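Local coordinates for protein putative carbohydrate-active enzyme (Uncultured organism, PDB 5WH8) that probably hydrolyses O-glycosidic bonds as a family 5 glycoside hydrolase, this chain being the cellulase module of a longer protein, at residues I62-I67 / V235-T240; G73-N78 / I126-Y131; I106-L111 / N119-D124; Y144-E149 / K161-A166. One frame throughout, in Å; residues are numbered along the deposited sequence.

From the N terminus, strand 62-68 opens contact 1, which closes only at strand 233-239, where the side chain of Arg-64 reaches across the barrel interior; the other three contacts all lie within that span. Contact 2 then runs from the loop that follows strand 62-68 to helix 122-135, and it in turn encloses contact 3, which ties strand 103-109 to the start of the same helix. Contact 4 follows in series, joining the end of strand 142-145 to helix 157-172. None cross. Contacts 2 and 3 share aromatic packing around Trp-108, while Glu-145 and Asn-148 lead from the 144-149 segment of contact 4 to the polar centre of contact 1.

Contact 1: I62-I67 / V235-T240; sequences IFRLAI and VTEFGT
Arg-64 carries this contact, sending its side chain from strand 62-68 through the barrel interior to Thr-236 and Glu-237 on strand 233-239. The torsions chi1 to chi3, all near 180°, hold the chain extended as far as NE and bring CD to 3.1 Å from Thr-236 O. The same carbonyl oxygen lies over one guanidinium face, offset toward its rim, touching without a bond to NE. NH1 instead makes a salt bridge to Glu-237 OE1 at 3.0 Å, with an N-H...O angle of 155°. It uses the anti lone pair of OE1, and the two planar groups are turned 67° apart. Glu-145, Asn-148 and Ser-35 take further N-H groups of the guanidinium, which fixes its rotation. Glu-237 OE2 is held by Tyr-211; a bound 1,2-ethanediol nearby probably comes from the crystallisation liquor. Glu-237, near the end of the seventh barrel strand, is placed as the nucleophile is in family 5 glycosidases and probably has that role. Two residues after Arg-64, Ala-66 N bonds to Ser-36 OG, and Ile-67 then pairs through its backbone with strand 103-109. Strand 62-68 thus lies between strands 32-36 and 103-109, its outward Leu-65 and Ile-67 against helix 83-100, while strand 233-239 packs against helix 251-263.

Contact 2: G73-N78 / I126-Y131; sequences GGYTTN and IPFWDY
Tyr-75 and Phe-128 both set CG trans to the backbone N, with chi1 at -173° and 176°, and these torsions project the two rings toward each other from the 73-78 loop and helix 122-135. They form a T-shaped pair in which the edge of Phe-128 is turned toward the face of Tyr-75, with centroids 5.2 Å apart and planes at 81°. Phe-128 CD1 leads the approach, 3.6 Å from Tyr-75 CZ, and neighbouring CE1 lies 4.0 Å from Tyr-75 CE2. The phenol oxygen sits near the plane of the Phe-128 ring at its edge, 3.6 Å from CD1, and is hydrogen-bonded to Asn-87 OD1 on helix 83-100. On the helix side, Phe-128 CE2 rests over the centre of the Trp-129 indole, 3.6 Å above its plane. Within the loop, Gly-74 O accepts twice from Thr-77, through its backbone N and its OG1, the latter at 2.8 Å in the carbonyl plane. Trp-108 meets Tyr-75 edge-to-face and Phe-128 with the ring planes closer to parallel. This aromatic cluster lies in the outer layer of the (beta/alpha)8 TIM barrel, where the loop after strand 62-68 meets helix 122-135 of the following beta-alpha unit.

Contact 3: I106-L111 / N119-D124; sequences IDWHVL and NYTLDD
Within the beta-alpha-beta unit of strand 103-109, helix 122-135 and strand 142-145, Trp-108 and Thr-121 pin the strand to the start of the helix. A chi1 of -177° at Trp-108 swings the indole away from the strand and brings NE1 to Thr-121 OG1. This hydrogen bond is 3.0 Å long and almost straight, 174° at the hydrogen, with the hydroxyl oxygen practically in the indole plane. Thr-121 OG1 accepts from the indole and passes its own hydrogen to Pro-118 O, which fixes the hydroxyl rotation; although Thr-121 stands at the N-cap position, its side chain makes no capping bond. Farther round the indole rim, CH2 meets Asp-124 CB at 4.0 Å, while the carboxylate leads off to a salt bridge with Lys-83. Methyl packing adds Val-110 CG1 against Thr-121 CG2 at 4.1 Å. Between Trp-108 and Val-110 the chain makes an inverse gamma turn centred on His-109, whose ND1 binds Asp-107 OD2 on its syn side at 2.7 Å. The indole thus lies between the strand and helices 122-135 and 157-172: Trp-129 of the first meets it edge-to-face, and Tyr-163 touches it from the second.

Contact 4: Y144-E149 / K161-A166; sequences YEICNE and KEYAEA
Tyr-163 reaches from helix 157-172 to Ile-146 and Cys-147, just beyond strand 142-145, closing the strand-to-helix step of one beta-alpha-beta unit of the TIM barrel. From CB, the first torsion (chi1 170°) carries the ring off the helix toward the barrel. CD2 is the first ring atom to meet the partner segment, 3.8 Å from Cys-147 SG. CE2 follows, with SG at 3.7 Å and the Cys-147 CB equally near. The thiol approaches the ring obliquely, 57° off its normal and 4.6 Å from the ring centroid, in a sulfur-aromatic contact. CZ then comes alongside the Ile-146 carbonyl, and at the tip OH donates to Ile-146 O over a short 2.6 Å, tilted 26° from the carbonyl plane. This bond satisfies a buried carbonyl just where the strand has ended. The chain continues from there into Asn-148, whose ND2 bonds to Val-110 O, and Glu-149, whose OE2 bonds to His-209. Glu-149, directly after Asn-148, is placed as the acid/base is in family 5 enzymes and probably has that role. Around the tyrosine, Leu-122, Ala-125 and Trp-129 of helix 122-135 complete the packing. On the solvent-facing part of the helix, Lys-161 NZ and Glu-165 OE2 form a salt bridge one turn apart. Beside the ring, with Ile-146 CD1 at 4.1 Å from Tyr-163 CE2, the delta methyl of Ile-146 packs against the helix, its CD1 resting 3.9 Å from Ala-164 CB.

Contact 1: I62-I67 / V235-T240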
# COMPACT_ATOMS: atom_id res chain seq x y z
N ILE A 62 -8.30 1.69 3.71
CA ILE A 62 -7.32 2.00 2.67
C ILE A 62 -7.31 0.86 1.62
O ILE A 62 -7.50 -0.32 1.96
CB ILE A 62 -5.91 2.20 3.31
CG1 ILE A 62 -4.87 2.62 2.25
CG2 ILE A 62 -5.47 0.97 4.08
CD1 ILE A 62 -3.65 3.24 2.93
N PHE A 63 -7.12 1.22 0.34
CA PHE A 63 -6.97 0.27 -0.75
C PHE A 63 -5.70 0.60 -1.51
O PHE A 63 -5.41 1.76 -1.75
CB PHE A 63 -8.18 0.29 -1.72
CG PHE A 63 -8.23 -0.90 -2.64
CD1 PHE A 63 -8.54 -2.16 -2.17
CD2 PHE A 63 -7.91 -0.77 -3.97
CE1 PHE A 63 -8.54 -3.26 -3.00
CE2 PHE A 63 -7.91 -1.87 -4.82
CZ PHE A 63 -8.24 -3.11 -4.35
N ARG A 64 -4.96 -0.42 -1.91
CA ARG A 64 -3.70 -0.25 -2.63
C ARG A 64 -3.83 -0.74 -4.08
O ARG A 64 -4.26 -1.86 -4.32
CB ARG A 64 -2.59 -0.99 -1.89
CG ARG A 64 -1.24 -1.05 -2.59
CD ARG A 64 -0.32 -1.81 -1.68
NE ARG A 64 1.10 -1.89 -1.99
CZ ARG A 64 1.76 -3.01 -2.33
NH1 ARG A 64 1.13 -4.15 -2.59
NH2 ARG A 64 3.07 -2.96 -2.45
N LEU A 65 -3.43 0.13 -5.01
CA LEU A 65 -3.44 -0.14 -6.43
C LEU A 65 -2.04 -0.60 -6.83
O LEU A 65 -1.13 0.21 -6.99
CB LEU A 65 -3.87 1.12 -7.22
CG LEU A 65 -5.22 1.72 -6.85
CD1 LEU A 65 -5.38 3.03 -7.59
CD2 LEU A 65 -6.36 0.81 -7.15
N ALA A 66 -1.89 -1.90 -6.99
CA ALA A 66 -0.60 -2.49 -7.37
C ALA A 66 -0.45 -2.43 -8.89
O ALA A 66 -1.01 -3.25 -9.61
CB ALA A 66 -0.51 -3.94 -6.89
N ILE A 67 0.32 -1.44 -9.34
CA ILE A 67 0.51 -1.17 -10.76
C ILE A 67 1.82 -1.83 -11.20
O ILE A 67 2.89 -1.26 -11.07
CB ILE A 67 0.54 0.35 -11.00
CG1 ILE A 67 -0.79 0.97 -10.55
CG2 ILE A 67 0.78 0.68 -12.47
CD1 ILE A 67 -0.62 2.33 -9.98
N VAL A 235 3.42 -1.05 6.58
CA VAL A 235 3.36 -2.37 5.95
C VAL A 235 2.38 -2.30 4.76
O VAL A 235 1.19 -2.59 4.90
CB VAL A 235 2.99 -3.47 6.97
CG1 VAL A 235 2.80 -4.84 6.31
CG2 VAL A 235 4.10 -3.58 8.02
N THR A 236 2.89 -1.95 3.58
CA THR A 236 2.03 -1.78 2.41
C THR A 236 1.67 -3.13 1.78
O THR A 236 0.84 -3.18 0.88
CB THR A 236 2.64 -0.88 1.33
OG1 THR A 236 3.86 -1.48 0.87
CG2 THR A 236 2.96 0.55 1.85
N GLU A 237 2.30 -4.21 2.23
CA GLU A 237 1.95 -5.55 1.76
C GLU A 237 2.35 -6.60 2.79
O GLU A 237 3.50 -6.63 3.22
CB GLU A 237 2.62 -5.85 0.41
CG GLU A 237 2.06 -7.07 -0.32
CD GLU A 237 2.83 -7.39 -1.59
OE1 GLU A 237 2.93 -6.51 -2.49
OE2 GLU A 237 3.33 -8.52 -1.68
N PHE A 238 1.43 -7.49 3.15
CA PHE A 238 1.80 -8.70 3.87
C PHE A 238 0.84 -9.81 3.51
O PHE A 238 -0.28 -9.57 3.05
CB PHE A 238 1.79 -8.50 5.40
CG PHE A 238 0.38 -8.49 5.97
CD1 PHE A 238 -0.36 -7.31 5.93
CD2 PHE A 238 -0.21 -9.62 6.52
CE1 PHE A 238 -1.66 -7.27 6.40
CE2 PHE A 238 -1.52 -9.59 6.96
CZ PHE A 238 -2.23 -8.39 6.93
N GLY A 239 1.27 -11.04 3.77
CA GLY A 239 0.45 -12.22 3.53
C GLY A 239 0.42 -13.17 4.70
O GLY A 239 1.25 -13.12 5.62
N THR A 240 -0.56 -14.06 4.66
CA THR A 240 -0.76 -15.08 5.68
C THR A 240 -0.07 -16.39 5.31
O THR A 240 -0.14 -17.37 6.05
CB THR A 240 -2.25 -15.35 5.88
OG1 THR A 240 -2.79 -15.75 4.61
CG2 THR A 240 -2.98 -14.12 6.37

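Contact 2: G73-N78 / I126-Y131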
# COMPACT_ATOMS: atom_id res chain seq x y z
N GLY A 73 1.30 -7.44 -19.45
CA GLY A 73 0.35 -6.36 -19.22
C GLY A 73 0.83 -5.27 -18.29
O GLY A 73 0.06 -4.36 -17.94
N GLY A 74 2.08 -5.35 -17.87
CA GLY A 74 2.66 -4.35 -16.97
C GLY A 74 2.66 -2.97 -17.60
O GLY A 74 2.54 -2.85 -18.81
N TYR A 75 2.79 -1.94 -16.77
CA TYR A 75 2.70 -0.56 -17.23
C TYR A 75 3.69 -0.29 -18.34
O TYR A 75 3.38 0.46 -19.28
CB TYR A 75 2.93 0.40 -16.07
CG TYR A 75 2.70 1.86 -16.40
CD1 TYR A 75 3.71 2.62 -16.95
CD2 TYR A 75 1.49 2.46 -16.10
CE1 TYR A 75 3.52 3.96 -17.24
CE2 TYR A 75 1.28 3.81 -16.38
CZ TYR A 75 2.31 4.55 -16.94
OH TYR A 75 2.12 5.89 -17.22
N THR A 76 4.88 -0.88 -18.29
CA THR A 76 5.91 -0.54 -19.28
C THR A 76 5.76 -1.31 -20.61
O THR A 76 6.52 -1.06 -21.56
CB THR A 76 7.34 -0.81 -18.77
OG1 THR A 76 7.56 -2.22 -18.60
CG2 THR A 76 7.61 -0.06 -17.47
N THR A 77 4.80 -2.23 -20.67
CA THR A 77 4.75 -3.23 -21.76
C THR A 77 3.87 -2.87 -22.97
O THR A 77 4.06 -3.42 -24.05
CB THR A 77 4.23 -4.60 -21.27
OG1 THR A 77 2.84 -4.54 -20.98
CG2 THR A 77 4.99 -5.08 -20.04
N ASN A 78 2.89 -1.99 -22.77
CA ASN A 78 1.87 -1.70 -23.80
C ASN A 78 1.24 -2.99 -24.31
O ASN A 78 0.92 -3.12 -25.51
CB ASN A 78 2.48 -0.89 -24.96
CG ASN A 78 2.72 0.56 -24.61
OD1 ASN A 78 1.90 1.21 -23.96
ND2 ASN A 78 3.85 1.09 -25.07
N ILE A 126 9.49 8.46 -14.05
CA ILE A 126 9.51 9.92 -13.95
C ILE A 126 8.24 10.55 -14.58
O ILE A 126 7.56 11.32 -13.91
CB ILE A 126 10.80 10.49 -14.60
CG1 ILE A 126 12.03 10.15 -13.75
CG2 ILE A 126 10.72 11.99 -14.80
CD1 ILE A 126 12.06 10.75 -12.40
N PRO A 127 7.90 10.22 -15.85
CA PRO A 127 6.64 10.79 -16.37
C PRO A 127 5.38 10.31 -15.66
O PRO A 127 4.43 11.09 -15.52
CB PRO A 127 6.62 10.37 -17.84
CG PRO A 127 7.78 9.46 -18.04
CD PRO A 127 8.71 9.60 -16.90
N PHE A 128 5.39 9.06 -15.18
CA PHE A 128 4.27 8.55 -14.38
C PHE A 128 4.07 9.39 -13.14
O PHE A 128 2.94 9.83 -12.86
CB PHE A 128 4.52 7.10 -13.98
CG PHE A 128 3.45 6.52 -13.08
CD1 PHE A 128 2.28 6.01 -13.60
CD2 PHE A 128 3.64 6.47 -11.70
CE1 PHE A 128 1.29 5.47 -12.76
CE2 PHE A 128 2.66 5.93 -10.85
CZ PHE A 128 1.50 5.42 -11.39
N TRP A 129 5.13 9.60 -12.37
CA TRP A 129 4.99 10.28 -11.11
C TRP A 129 4.79 11.77 -11.30
O TRP A 129 4.10 12.40 -10.49
CB TRP A 129 6.20 9.98 -10.20
CG TRP A 129 6.05 8.62 -9.54
CD1 TRP A 129 6.88 7.53 -9.64
CD2 TRP A 129 4.96 8.20 -8.69
NE1 TRP A 129 6.38 6.49 -8.89
CE2 TRP A 129 5.20 6.87 -8.31
CE3 TRP A 129 3.80 8.83 -8.22
CZ2 TRP A 129 4.33 6.16 -7.44
CZ3 TRP A 129 2.93 8.14 -7.39
CH2 TRP A 129 3.20 6.80 -7.02
N ASP A 130 5.32 12.35 -12.38
CA ASP A 130 5.04 13.75 -12.74
C ASP A 130 3.53 13.91 -12.98
O ASP A 130 2.90 14.80 -12.39
CB ASP A 130 5.83 14.13 -14.01
CG ASP A 130 5.95 15.64 -14.25
OD1 ASP A 130 5.67 16.47 -13.38
OD2 ASP A 130 6.37 16.01 -15.36
N TYR A 131 2.97 13.04 -13.80
CA TYR A 131 1.54 13.07 -14.06
C TYR A 131 0.72 12.85 -12.79
O TYR A 131 -0.20 13.63 -12.50
CB TYR A 131 1.13 12.03 -15.11
CG TYR A 131 -0.37 12.01 -15.25
CD1 TYR A 131 -1.02 12.99 -15.99
CD2 TYR A 131 -1.15 11.08 -14.56
CE1 TYR A 131 -2.40 13.02 -16.09
CE2 TYR A 131 -2.53 11.11 -14.65
CZ TYR A 131 -3.15 12.08 -15.42
OH TYR A 131 -4.52 12.13 -15.54

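Contact 3: I106-L111 / N119-D124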
# COMPACT_ATOMS: atom_id res chain seq x y z
N ILE A 106 -1.22 4.60 -4.46
CA ILE A 106 -0.78 4.42 -5.84
C ILE A 106 0.59 3.77 -5.76
O ILE A 106 1.57 4.42 -5.32
CB ILE A 106 -0.72 5.77 -6.59
CG1 ILE A 106 -2.11 6.42 -6.60
CG2 ILE A 106 -0.19 5.57 -8.02
CD1 ILE A 106 -2.17 7.80 -7.28
N ASP A 107 0.66 2.49 -6.12
CA ASP A 107 1.90 1.70 -5.95
C ASP A 107 2.56 1.38 -7.30
O ASP A 107 2.01 0.63 -8.12
CB ASP A 107 1.55 0.44 -5.14
CG ASP A 107 2.52 -0.72 -5.34
OD1 ASP A 107 3.74 -0.52 -5.53
OD2 ASP A 107 2.01 -1.88 -5.28
N TRP A 108 3.72 2.00 -7.54
CA TRP A 108 4.56 1.69 -8.70
C TRP A 108 5.27 0.37 -8.39
O TRP A 108 6.29 0.32 -7.67
CB TRP A 108 5.53 2.84 -8.96
CG TRP A 108 6.44 2.71 -10.17
CD1 TRP A 108 7.79 2.48 -10.16
CD2 TRP A 108 6.06 2.85 -11.55
NE1 TRP A 108 8.28 2.48 -11.45
CE2 TRP A 108 7.24 2.70 -12.32
CE3 TRP A 108 4.84 3.08 -12.20
CZ2 TRP A 108 7.23 2.76 -13.71
CZ3 TRP A 108 4.84 3.16 -13.58
CH2 TRP A 108 6.02 2.98 -14.32
N HIS A 109 4.71 -0.71 -8.90
CA HIS A 109 4.94 -2.05 -8.34
C HIS A 109 6.08 -2.76 -9.04
O HIS A 109 5.86 -3.68 -9.82
CB HIS A 109 3.63 -2.87 -8.41
CG HIS A 109 3.60 -4.11 -7.54
ND1 HIS A 109 3.22 -4.06 -6.21
CD2 HIS A 109 3.79 -5.43 -7.82
CE1 HIS A 109 3.21 -5.28 -5.70
NE2 HIS A 109 3.55 -6.13 -6.66
N VAL A 110 7.31 -2.30 -8.75
CA VAL A 110 8.54 -2.95 -9.23
C VAL A 110 8.71 -4.30 -8.54
O VAL A 110 8.38 -4.44 -7.36
CB VAL A 110 9.79 -2.07 -9.01
CG1 VAL A 110 9.63 -0.71 -9.62
CG2 VAL A 110 10.15 -1.95 -7.56
N LEU A 111 9.20 -5.29 -9.29
CA LEU A 111 9.44 -6.61 -8.73
C LEU A 111 10.41 -7.44 -9.59
O LEU A 111 11.57 -7.61 -9.22
CB LEU A 111 8.11 -7.34 -8.56
CG LEU A 111 8.12 -8.71 -7.88
CD1 LEU A 111 8.73 -8.66 -6.47
CD2 LEU A 111 6.70 -9.23 -7.86
N ASN A 119 15.71 1.94 -10.40
CA ASN A 119 16.34 2.85 -11.35
C ASN A 119 16.12 2.43 -12.80
O ASN A 119 16.06 3.29 -13.69
CB ASN A 119 17.83 2.98 -11.06
CG ASN A 119 18.10 3.68 -9.77
OD1 ASN A 119 17.91 4.90 -9.67
ND2 ASN A 119 18.53 2.93 -8.76
N TYR A 120 15.97 1.13 -13.03
CA TYR A 120 15.84 0.63 -14.39
C TYR A 120 14.43 0.83 -14.93
O TYR A 120 14.14 0.41 -16.07
CB TYR A 120 16.25 -0.84 -14.45
CG TYR A 120 17.70 -1.09 -14.12
CD1 TYR A 120 18.64 -0.04 -14.07
CD2 TYR A 120 18.16 -2.37 -13.87
CE1 TYR A 120 19.97 -0.29 -13.75
CE2 TYR A 120 19.49 -2.62 -13.56
CZ TYR A 120 20.38 -1.58 -13.50
OH TYR A 120 21.71 -1.84 -13.19
N THR A 121 13.55 1.46 -14.14
CA THR A 121 12.22 1.84 -14.61
C THR A 121 12.04 3.36 -14.76
O THR A 121 10.93 3.80 -15.07
CB THR A 121 11.10 1.34 -13.65
OG1 THR A 121 11.10 2.12 -12.45
CG2 THR A 121 11.29 -0.13 -13.32
N LEU A 122 13.11 4.14 -14.60
CA LEU A 122 12.98 5.60 -14.52
C LEU A 122 12.47 6.27 -15.80
O LEU A 122 11.82 7.32 -15.71
CB LEU A 122 14.33 6.24 -14.13
CG LEU A 122 14.62 6.24 -12.64
CD1 LEU A 122 16.08 6.57 -12.35
CD2 LEU A 122 13.72 7.22 -11.93
N ASP A 123 12.75 5.69 -16.97
CA ASP A 123 12.25 6.28 -18.21
C ASP A 123 10.73 6.38 -18.21
O ASP A 123 10.18 7.27 -18.86
CB ASP A 123 12.70 5.48 -19.44
CG ASP A 123 14.18 5.60 -19.72
OD1 ASP A 123 14.80 6.61 -19.31
OD2 ASP A 123 14.72 4.70 -20.40
N ASP A 124 10.05 5.47 -17.51
CA ASP A 124 8.60 5.53 -17.33
C ASP A 124 8.17 6.07 -15.97
O ASP A 124 7.11 6.70 -15.86
CB ASP A 124 7.98 4.15 -17.56
CG ASP A 124 8.06 3.73 -18.99
OD1 ASP A 124 7.64 4.54 -19.85
OD2 ASP A 124 8.61 2.66 -19.24

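Contact 4: Y144-E149 / K161-A166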
# COMPACT_ATOMS: atom_id res chain seq x y z
N TYR A 144 1.69 7.97 -2.06
CA TYR A 144 2.50 7.60 -3.22
C TYR A 144 3.58 6.57 -2.84
O TYR A 144 4.54 6.89 -2.13
CB TYR A 144 3.15 8.88 -3.83
CG TYR A 144 2.17 9.98 -4.27
CD1 TYR A 144 0.98 9.67 -4.94
CD2 TYR A 144 2.47 11.33 -4.05
CE1 TYR A 144 0.13 10.68 -5.37
CE2 TYR A 144 1.62 12.33 -4.45
CZ TYR A 144 0.45 12.00 -5.11
OH TYR A 144 -0.39 13.01 -5.55
N GLU A 145 3.42 5.32 -3.30
CA GLU A 145 4.38 4.25 -3.03
C GLU A 145 5.27 4.10 -4.28
O GLU A 145 4.85 3.51 -5.28
CB GLU A 145 3.65 2.94 -2.68
CG GLU A 145 4.58 1.76 -2.37
CD GLU A 145 3.86 0.52 -1.88
OE1 GLU A 145 2.61 0.49 -1.90
OE2 GLU A 145 4.56 -0.46 -1.51
N ILE A 146 6.48 4.67 -4.23
CA ILE A 146 7.26 4.94 -5.44
C ILE A 146 8.03 3.71 -6.00
O ILE A 146 8.45 3.76 -7.17
CB ILE A 146 8.23 6.16 -5.21
CG1 ILE A 146 9.13 5.93 -3.98
CG2 ILE A 146 7.44 7.45 -5.07
CD1 ILE A 146 10.34 6.92 -3.90
N CYS A 147 8.21 2.65 -5.21
CA CYS A 147 8.85 1.39 -5.68
C CYS A 147 8.60 0.21 -4.72
O CYS A 147 9.34 -0.01 -3.78
CB CYS A 147 10.37 1.57 -5.88
SG CYS A 147 11.28 2.31 -4.49
N ASN A 148 7.58 -0.57 -5.03
CA ASN A 148 7.14 -1.73 -4.22
C ASN A 148 8.24 -2.54 -3.47
O ASN A 148 8.34 -2.47 -2.22
CB ASN A 148 6.37 -2.67 -5.16
CG ASN A 148 6.02 -4.01 -4.53
OD1 ASN A 148 5.44 -4.07 -3.45
ND2 ASN A 148 6.35 -5.10 -5.23
N GLU A 149 9.01 -3.33 -4.21
CA GLU A 149 10.02 -4.25 -3.64
C GLU A 149 11.32 -4.23 -4.43
O GLU A 149 11.54 -5.07 -5.32
CB GLU A 149 9.50 -5.69 -3.58
CG GLU A 149 8.49 -5.89 -2.45
CD GLU A 149 7.96 -7.31 -2.36
OE1 GLU A 149 8.36 -8.18 -3.17
OE2 GLU A 149 7.13 -7.59 -1.46
N LYS A 161 18.10 4.79 -2.68
CA LYS A 161 18.13 6.21 -2.30
C LYS A 161 18.34 7.10 -3.53
O LYS A 161 17.72 8.16 -3.64
CB LYS A 161 19.22 6.45 -1.23
CG LYS A 161 19.25 7.82 -0.61
CD LYS A 161 20.17 7.83 0.60
CE LYS A 161 20.14 9.15 1.35
NZ LYS A 161 21.01 10.15 0.72
N GLU A 162 19.18 6.67 -4.47
CA GLU A 162 19.37 7.45 -5.69
C GLU A 162 18.11 7.48 -6.56
O GLU A 162 17.78 8.51 -7.13
CB GLU A 162 20.57 6.91 -6.48
CG GLU A 162 21.88 7.27 -5.76
CD GLU A 162 23.15 6.85 -6.49
OE1 GLU A 162 23.18 5.77 -7.12
OE2 GLU A 162 24.13 7.62 -6.42
N TYR A 163 17.39 6.36 -6.63
CA TYR A 163 16.09 6.33 -7.30
C TYR A 163 15.13 7.33 -6.66
O TYR A 163 14.49 8.11 -7.35
CB TYR A 163 15.49 4.91 -7.26
CG TYR A 163 14.03 4.84 -7.71
CD1 TYR A 163 13.70 4.81 -9.05
CD2 TYR A 163 12.98 4.83 -6.79
CE1 TYR A 163 12.39 4.75 -9.47
CE2 TYR A 163 11.66 4.78 -7.20
CZ TYR A 163 11.37 4.75 -8.54
OH TYR A 163 10.07 4.71 -9.00
N ALA A 164 15.03 7.27 -5.33
CA ALA A 164 14.11 8.15 -4.61
C ALA A 164 14.49 9.62 -4.79
O ALA A 164 13.62 10.49 -4.87
CB ALA A 164 14.10 7.78 -3.13
N GLU A 165 15.78 9.91 -4.83
CA GLU A 165 16.22 11.29 -5.00
C GLU A 165 15.99 11.79 -6.44
O GLU A 165 16.04 13.01 -6.68
CB GLU A 165 17.69 11.41 -4.55
CG GLU A 165 17.81 11.31 -3.03
CD GLU A 165 19.23 11.26 -2.49
OE1 GLU A 165 20.18 11.06 -3.27
OE2 GLU A 165 19.37 11.39 -1.25
N ALA A 166 15.71 10.88 -7.36
CA ALA A 166 15.27 11.23 -8.73
C ALA A 166 13.76 11.48 -8.81
O ALA A 166 13.30 12.44 -9.43
CB ALA A 166 15.68 10.12 -9.74